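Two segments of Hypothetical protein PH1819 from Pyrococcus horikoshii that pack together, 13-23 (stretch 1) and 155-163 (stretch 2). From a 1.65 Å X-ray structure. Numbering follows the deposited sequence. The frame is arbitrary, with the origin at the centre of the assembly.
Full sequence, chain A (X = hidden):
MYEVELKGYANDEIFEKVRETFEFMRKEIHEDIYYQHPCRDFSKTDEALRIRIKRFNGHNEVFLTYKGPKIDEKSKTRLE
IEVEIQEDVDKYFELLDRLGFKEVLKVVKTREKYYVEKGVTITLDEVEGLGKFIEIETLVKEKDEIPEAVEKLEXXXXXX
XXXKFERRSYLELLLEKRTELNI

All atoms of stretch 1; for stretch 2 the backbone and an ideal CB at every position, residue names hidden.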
ATOM      1  N   GLU A  13      32.272 -13.771  16.829  1.00 30.03           N
ATOM      2  CA  GLU A  13      33.271 -14.379  15.959  1.00 30.85           C
ATOM      3  C   GLU A  13      32.905 -14.228  14.485  1.00 28.66           C
ATOM      4  O   GLU A  13      33.718 -13.771  13.679  1.00 28.85           O
ATOM      5  CB  GLU A  13      33.420 -15.865  16.296  1.00 32.78           C
ATOM      6  CG  GLU A  13      34.249 -16.659  15.300  1.00 38.42           C
ATOM      7  CD  GLU A  13      34.196 -18.154  15.568  1.00 41.26           C
ATOM      8  OE1 GLU A  13      34.796 -18.599  16.570  1.00 42.09           O
ATOM      9  OE2 GLU A  13      33.552 -18.881  14.780  1.00 43.69           O
ATOM     10  N   ILE A  14      31.684 -14.620  14.136  1.00 26.85           N
ATOM     11  CA  ILE A  14      31.230 -14.527  12.752  1.00 25.96           C
ATOM     12  C   ILE A  14      31.157 -13.066  12.319  1.00 25.14           C
ATOM     13  O   ILE A  14      31.555 -12.719  11.206  1.00 24.36           O
ATOM     14  CB  ILE A  14      29.849 -15.204  12.578  1.00 25.04           C
ATOM     15  CG1 ILE A  14      30.004 -16.718  12.750  1.00 25.08           C
ATOM     16  CG2 ILE A  14      29.269 -14.885  11.207  1.00 24.81           C
ATOM     17  CD1 ILE A  14      28.702 -17.493  12.735  1.00 25.32           C
ATOM     18  N   PHE A  15      30.650 -12.216  13.206  1.00 24.76           N
ATOM     19  CA  PHE A  15      30.537 -10.788  12.922  1.00 23.69           C
ATOM     20  C   PHE A  15      31.902 -10.187  12.599  1.00 25.71           C
ATOM     21  O   PHE A  15      32.056  -9.481  11.602  1.00 24.26           O
ATOM     22  CB  PHE A  15      29.915 -10.056  14.119  1.00 23.74           C
ATOM     23  CG  PHE A  15      28.405 -10.078  14.136  1.00 22.60           C
ATOM     24  CD1 PHE A  15      27.697 -11.073  13.473  1.00 21.83           C
ATOM     25  CD2 PHE A  15      27.693  -9.099  14.826  1.00 22.97           C
ATOM     26  CE1 PHE A  15      26.303 -11.098  13.495  1.00 21.57           C
ATOM     27  CE2 PHE A  15      26.300  -9.113  14.856  1.00 22.10           C
ATOM     28  CZ  PHE A  15      25.602 -10.116  14.186  1.00 19.26           C
ATOM     29  N   GLU A  16      32.894 -10.474  13.436  1.00 25.97           N
ATOM     30  CA  GLU A  16      34.231  -9.938  13.213  1.00 28.96           C
ATOM     31  C   GLU A  16      34.852 -10.421  11.914  1.00 27.45           C
ATOM     32  O   GLU A  16      35.509  -9.650  11.214  1.00 28.18           O
ATOM     33  CB  GLU A  16      35.163 -10.302  14.368  1.00 32.72           C
ATOM     34  CG  GLU A  16      35.680  -9.096  15.132  1.00 39.31           C
ATOM     35  CD  GLU A  16      36.339  -8.065  14.231  1.00 42.09           C
ATOM     36  OE1 GLU A  16      37.324  -8.406  13.540  1.00 45.53           O
ATOM     37  OE2 GLU A  16      35.873  -6.906  14.216  1.00 44.72           O
ATOM     38  N   LYS A  17      34.648 -11.698  11.599  1.00 26.26           N
ATOM     39  CA  LYS A  17      35.207 -12.274  10.384  1.00 26.50           C
ATOM     40  C   LYS A  17      34.635 -11.558   9.168  1.00 25.07           C
ATOM     41  O   LYS A  17      35.345 -11.286   8.201  1.00 25.75           O
ATOM     42  CB  LYS A  17      34.912 -13.776  10.321  1.00 27.95           C
ATOM     43  CG  LYS A  17      35.675 -14.506   9.224  1.00 31.70           C
ATOM     44  CD  LYS A  17      35.639 -16.020   9.348  1.00 34.66           C
ATOM     45  CE  LYS A  17      36.531 -16.687   8.311  1.00 37.54           C
ATOM     46  NZ  LYS A  17      36.348 -18.162   8.377  1.00 40.54           N
ATOM     47  N   VAL A  18      33.353 -11.228   9.223  1.00 23.53           N
ATOM     48  CA  VAL A  18      32.740 -10.520   8.114  1.00 21.99           C
ATOM     49  C   VAL A  18      33.348  -9.131   7.976  1.00 23.02           C
ATOM     50  O   VAL A  18      33.637  -8.678   6.867  1.00 24.51           O
ATOM     51  CB  VAL A  18      31.220 -10.390   8.317  1.00 20.49           C
ATOM     52  CG1 VAL A  18      30.656  -9.322   7.400  1.00 18.20           C
ATOM     53  CG2 VAL A  18      30.557 -11.729   8.040  1.00 17.31           C
ATOM     54  N   ARG A  19      33.550  -8.455   9.102  1.00 23.75           N
ATOM     55  CA  ARG A  19      34.109  -7.108   9.076  1.00 27.13           C
ATOM     56  C   ARG A  19      35.525  -7.087   8.516  1.00 28.31           C
ATOM     57  O   ARG A  19      35.954  -6.090   7.928  1.00 28.92           O
ATOM     58  CB  ARG A  19      34.100  -6.497  10.479  1.00 26.94           C
ATOM     59  CG  ARG A  19      32.718  -6.368  11.097  1.00 28.03           C
ATOM     60  CD  ARG A  19      32.750  -5.473  12.325  1.00 32.28           C
ATOM     61  NE  ARG A  19      31.467  -5.445  13.019  1.00 34.02           N
ATOM     62  CZ  ARG A  19      31.154  -6.228  14.047  1.00 35.62           C
ATOM     63  NH1 ARG A  19      32.035  -7.107  14.510  1.00 36.68           N
ATOM     64  NH2 ARG A  19      29.959  -6.135  14.607  1.00 36.47           N
ATOM     65  N   GLU A  20      36.241  -8.193   8.693  1.00 29.27           N
ATOM     66  CA  GLU A  20      37.615  -8.314   8.211  1.00 31.08           C
ATOM     67  C   GLU A  20      37.706  -9.027   6.859  1.00 31.01           C
ATOM     68  O   GLU A  20      38.801  -9.280   6.357  1.00 32.71           O
ATOM     69  CB  GLU A  20      38.458  -9.065   9.246  1.00 34.78           C
ATOM     70  CG  GLU A  20      38.601  -8.343  10.583  1.00 39.47           C
ATOM     71  CD  GLU A  20      39.573  -7.176  10.522  1.00 42.69           C
ATOM     72  OE1 GLU A  20      39.441  -6.334   9.609  1.00 46.29           O
ATOM     73  OE2 GLU A  20      40.466  -7.096  11.394  1.00 45.56           O
ATOM     74  N   THR A  21      36.564  -9.347   6.262  1.00 27.92           N
ATOM     75  CA  THR A  21      36.567 -10.042   4.979  1.00 25.68           C
ATOM     76  C   THR A  21      35.877  -9.257   3.874  1.00 24.99           C
ATOM     77  O   THR A  21      36.257  -9.342   2.705  1.00 25.73           O
ATOM     78  CB  THR A  21      35.851 -11.404   5.075  1.00 26.65           C
ATOM     79  OG1 THR A  21      36.503 -12.225   6.049  1.00 26.18           O
ATOM     80  CG2 THR A  21      35.864 -12.107   3.725  1.00 26.49           C
ATOM     81  N   PHE A  22      34.863  -8.492   4.250  1.00 22.63           N
ATOM     82  CA  PHE A  22      34.099  -7.753   3.264  1.00 20.49           C
ATOM     83  C   PHE A  22      33.991  -6.262   3.484  1.00 18.33           C
ATOM     84  O   PHE A  22      34.099  -5.757   4.598  1.00 20.09           O
ATOM     85  CB  PHE A  22      32.687  -8.333   3.180  1.00 20.66           C
ATOM     86  CG  PHE A  22      32.653  -9.794   2.861  1.00 20.20           C
ATOM     87  CD1 PHE A  22      33.038 -10.256   1.606  1.00 21.00           C
ATOM     88  CD2 PHE A  22      32.233 -10.716   3.816  1.00 22.15           C
ATOM     89  CE1 PHE A  22      33.003 -11.617   1.302  1.00 23.45           C
ATOM     90  CE2 PHE A  22      32.192 -12.072   3.525  1.00 22.39           C
ATOM     91  CZ  PHE A  22      32.578 -12.525   2.266  1.00 23.28           C
ATOM     92  N   GLU A  23      33.751  -5.576   2.377  1.00 18.57           N
ATOM     93  CA  GLU A  23      33.579  -4.143   2.329  1.00 19.48           C
ATOM     94  C   GLU A  23      32.311  -3.775   3.092  1.00 18.86           C
ATOM     95  O   GLU A  23      31.235  -4.313   2.808  1.00 18.59           O
ATOM     96  CB  GLU A  23      33.430  -3.725   0.867  1.00 20.84           C
ATOM     97  CG  GLU A  23      33.270  -2.248   0.626  1.00 26.10           C
ATOM     98  CD  GLU A  23      34.591  -1.565   0.362  1.00 29.52           C
ATOM     99  OE1 GLU A  23      35.649  -2.167   0.654  1.00 30.68           O
ATOM    100  OE2 GLU A  23      34.565  -0.425  -0.137  1.00 32.15           O
ATOM    101  N   UNK A 155      27.424 -21.711   0.807  1.00 20.93           N
ATOM    102  CA  UNK A 155      28.871 -21.903   0.851  1.00 21.64           C
ATOM    103  C   UNK A 155      29.575 -20.684   1.437  1.00 19.29           C
ATOM    104  O   UNK A 155      30.468 -20.811   2.272  1.00 18.91           O
ATOM    105  CB  UNK A 155      29.410 -22.196  -0.551  1.00 21.64           C
ATOM    106  N   UNK A 156      29.166 -19.493   1.006  1.00 18.53           N
ATOM    107  CA  UNK A 156      29.766 -18.264   1.511  1.00 17.02           C
ATOM    108  C   UNK A 156      29.603 -18.154   3.026  1.00 16.50           C
ATOM    109  O   UNK A 156      30.555 -17.838   3.738  1.00 18.00           O
ATOM    110  CB  UNK A 156      29.142 -17.048   0.824  1.00 17.02           C
ATOM    111  N   UNK A 157      28.400 -18.424   3.523  1.00 17.03           N
ATOM    112  CA  UNK A 157      28.161 -18.349   4.959  1.00 16.86           C
ATOM    113  C   UNK A 157      28.925 -19.413   5.744  1.00 17.01           C
ATOM    114  O   UNK A 157      29.479 -19.126   6.804  1.00 17.08           O
ATOM    115  CB  UNK A 157      26.663 -18.482   5.240  1.00 16.86           C
ATOM    116  N   UNK A 158      28.964 -20.634   5.224  1.00 20.02           N
ATOM    117  CA  UNK A 158      29.680 -21.693   5.922  1.00 20.48           C
ATOM    118  C   UNK A 158      31.173 -21.386   5.964  1.00 20.20           C
ATOM    119  O   UNK A 158      31.857 -21.713   6.936  1.00 20.20           O
ATOM    120  CB  UNK A 158      29.431 -23.044   5.249  1.00 20.48           C
ATOM    121  N   UNK A 159      31.676 -20.725   4.926  1.00 20.87           N
ATOM    122  CA  UNK A 159      33.087 -20.371   4.891  1.00 21.90           C
ATOM    123  C   UNK A 159      33.405 -19.287   5.915  1.00 22.71           C
ATOM    124  O   UNK A 159      34.571 -19.055   6.245  1.00 24.71           O
ATOM    125  CB  UNK A 159      33.484 -19.906   3.488  1.00 21.90           C
ATOM    126  N   UNK A 160      32.365 -18.628   6.420  1.00 21.50           N
ATOM    127  CA  UNK A 160      32.529 -17.581   7.423  1.00 22.10           C
ATOM    128  C   UNK A 160      32.375 -18.136   8.834  1.00 22.91           C
ATOM    129  O   UNK A 160      32.654 -17.447   9.814  1.00 24.15           O
ATOM    130  CB  UNK A 160      31.517 -16.458   7.188  1.00 22.10           C
ATOM    131  N   UNK A 161      31.923 -19.379   8.933  1.00 23.79           N
ATOM    132  CA  UNK A 161      31.759 -19.994  10.234  1.00 24.04           C
ATOM    133  C   UNK A 161      30.329 -20.294  10.633  1.00 25.16           C
ATOM    134  O   UNK A 161      30.085 -20.815  11.723  1.00 24.30           O
ATOM    135  CB  UNK A 161      32.387 -19.089  11.296  1.00 24.04           C
ATOM    136  N   UNK A 162      29.377 -19.975   9.765  1.00 24.14           N
ATOM    137  CA  UNK A 162      27.973 -20.232  10.065  1.00 25.19           C
ATOM    138  C   UNK A 162      27.704 -21.732  10.028  1.00 26.23           C
ATOM    139  O   UNK A 162      28.015 -22.400   9.043  1.00 24.88           O
ATOM    140  CB  UNK A 162      27.063 -19.497   9.079  1.00 25.19           C
ATOM    141  N   UNK A 163      27.115 -22.253  11.102  1.00 27.50           N
ATOM    142  CA  UNK A 163      26.822 -23.681  11.209  1.00 29.28           C
ATOM    143  C   UNK A 163      25.336 -24.008  11.263  1.00 29.92           C
ATOM    144  O   UNK A 163      24.887 -24.994  10.680  1.00 28.72           O
ATOM    145  CB  UNK A 163      27.503 -24.248  12.456  1.00 29.28           C
TER

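The helix of stretch 2 runs at 110° to helix 13-19, measured between their N-to-C directions.

At position 155 the ideal CB has nothing of stretch 1 within 5.5 Å; the residue is K155, out of reach. Position 156 also has a distant CB, directed sideways, but a side chain of moderate length could approach the F22 ring. Leucine, isoleucine or methionine would suit. I156 is found, and its CG2 lies 4.5 Å from F22 CZ, a loose apolar contact.

The CB at position 157 points away from stretch 1, and 158 is out of reach. They are L157 and R158, and neither touches stretch 1.

At 159 the CB points sideways, with open space before it, and many side chains would be tolerated. The backbone matters more: its carbonyl accepts a hydrogen bond from K17, NZ to O of residue 159 being 2.9 Å. The residue is E159, whose CB, the side-chain atom nearest to stretch 1, stays 5.9 Å from K17 NZ, so the lysine is held by the main chain.

Position 160 faces the richest surroundings. Its CB, although directed sideways, is 4.7 Å from K17 CD and 4.9 Å from both I14 CG2 and V18 CG2, with the F22 ring farther along. A branched or flexible apolar residue, leucine or methionine for example, could fill this space. L160 does so with chi1 m and chi2 t. Its CD1 lies 3.9 Å from V18 CG2, both CD1 and CD2 lie 3.8 Å from F22 CE2, and CD2 is 4.1 Å from K17 CG. Of the stretch 2 residues it has the largest area covered by stretch 1, 119 Å². Its carbonyl is engaged as well: the O of a water lies 2.7 Å from L160 O and 2.9 Å from E13 OE2 and donates to both.

Position 161 has phi/psi of 114/0, at which a CB would be jammed against the preceding carbonyl. The ideal CB would also sit 3.7 Å from I14 CG1 and from E13 OE2. The backbone alone calls for glycine, and G161, the first residue to leave helical phi/psi, takes part in a Schellman motif. G161 CA lies 6.0 Å from I14 CA, and I14 CD1 rests 3.7 Å from G161 O.

At 162 the CB, directed sideways, is 4.5 Å from I14 CD1, favouring a compact apolar residue such as valine, isoleucine or alanine. V162 places CG2 4.0 Å from I14 CD1. Position 163 has a distant CB and no evident preference; E163 makes no contact with stretch 1.

Stretch 2, residues 155-163: KILRELGVE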
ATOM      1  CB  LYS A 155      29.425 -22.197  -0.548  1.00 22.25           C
ATOM      2  CG  LYS A 155      30.939 -22.369  -0.574  1.00 26.33           C
ATOM      3  CD  LYS A 155      31.423 -22.888  -1.920  1.00 29.31           C
ATOM      4  CE  LYS A 155      32.868 -23.350  -1.829  1.00 31.10           C
ATOM      5  NZ  LYS A 155      33.346 -23.952  -3.103  1.00 34.87           N
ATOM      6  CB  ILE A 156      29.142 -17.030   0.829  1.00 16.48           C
ATOM      7  CG1 ILE A 156      29.542 -17.006  -0.648  1.00 16.87           C
ATOM      8  CG2 ILE A 156      29.602 -15.757   1.518  1.00 15.37           C
ATOM      9  CD1 ILE A 156      28.786 -15.990  -1.464  1.00 16.96           C
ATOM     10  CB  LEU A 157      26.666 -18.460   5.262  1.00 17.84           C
ATOM     11  CG  LEU A 157      25.878 -17.214   4.863  1.00 17.44           C
ATOM     12  CD1 LEU A 157      24.446 -17.338   5.347  1.00 18.65           C
ATOM     13  CD2 LEU A 157      26.546 -15.982   5.464  1.00 19.89           C
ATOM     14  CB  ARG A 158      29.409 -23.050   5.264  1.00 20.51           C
ATOM     15  CG  ARG A 158      28.041 -23.609   5.631  1.00 21.27           C
ATOM     16  CD  ARG A 158      27.842 -25.040   5.169  1.00 21.63           C
ATOM     17  NE  ARG A 158      26.664 -25.614   5.810  1.00 24.64           N
ATOM     18  CZ  ARG A 158      26.606 -25.948   7.097  1.00 25.06           C
ATOM     19  NH1 ARG A 158      27.662 -25.776   7.882  1.00 21.66           N
ATOM     20  NH2 ARG A 158      25.482 -26.434   7.606  1.00 25.21           N
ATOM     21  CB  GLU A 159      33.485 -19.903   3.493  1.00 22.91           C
ATOM     22  CG  GLU A 159      33.488 -21.019   2.462  1.00 27.72           C
ATOM     23  CD  GLU A 159      34.683 -21.973   2.547  1.00 31.01           C
ATOM     24  OE1 GLU A 159      35.598 -21.794   3.388  1.00 33.43           O
ATOM     25  OE2 GLU A 159      34.710 -22.902   1.715  1.00 36.04           O
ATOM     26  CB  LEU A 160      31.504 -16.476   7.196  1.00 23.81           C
ATOM     27  CG  LEU A 160      31.731 -15.649   5.932  1.00 23.11           C
ATOM     28  CD1 LEU A 160      30.510 -14.774   5.674  1.00 24.59           C
ATOM     29  CD2 LEU A 160      32.994 -14.811   6.086  1.00 24.38           C
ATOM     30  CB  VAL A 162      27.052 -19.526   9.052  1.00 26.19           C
ATOM     31  CG1 VAL A 162      25.599 -19.707   9.454  1.00 27.79           C
ATOM     32  CG2 VAL A 162      27.401 -18.045   8.990  1.00 27.07           C
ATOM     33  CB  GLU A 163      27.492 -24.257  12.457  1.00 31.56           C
ATOM     34  CG  GLU A 163      29.002 -24.212  12.440  1.00 34.71           C
ATOM     35  CD  GLU A 163      29.600 -24.659  13.757  1.00 38.15           C
ATOM     36  OE1 GLU A 163      29.195 -25.730  14.259  1.00 41.72           O
ATOM     37  OE2 GLU A 163      30.474 -23.943  14.288  1.00 40.20           O
TER
HETATM   38  O   HOH W   1      33.796 -17.492  12.257  1.00 36.79           O
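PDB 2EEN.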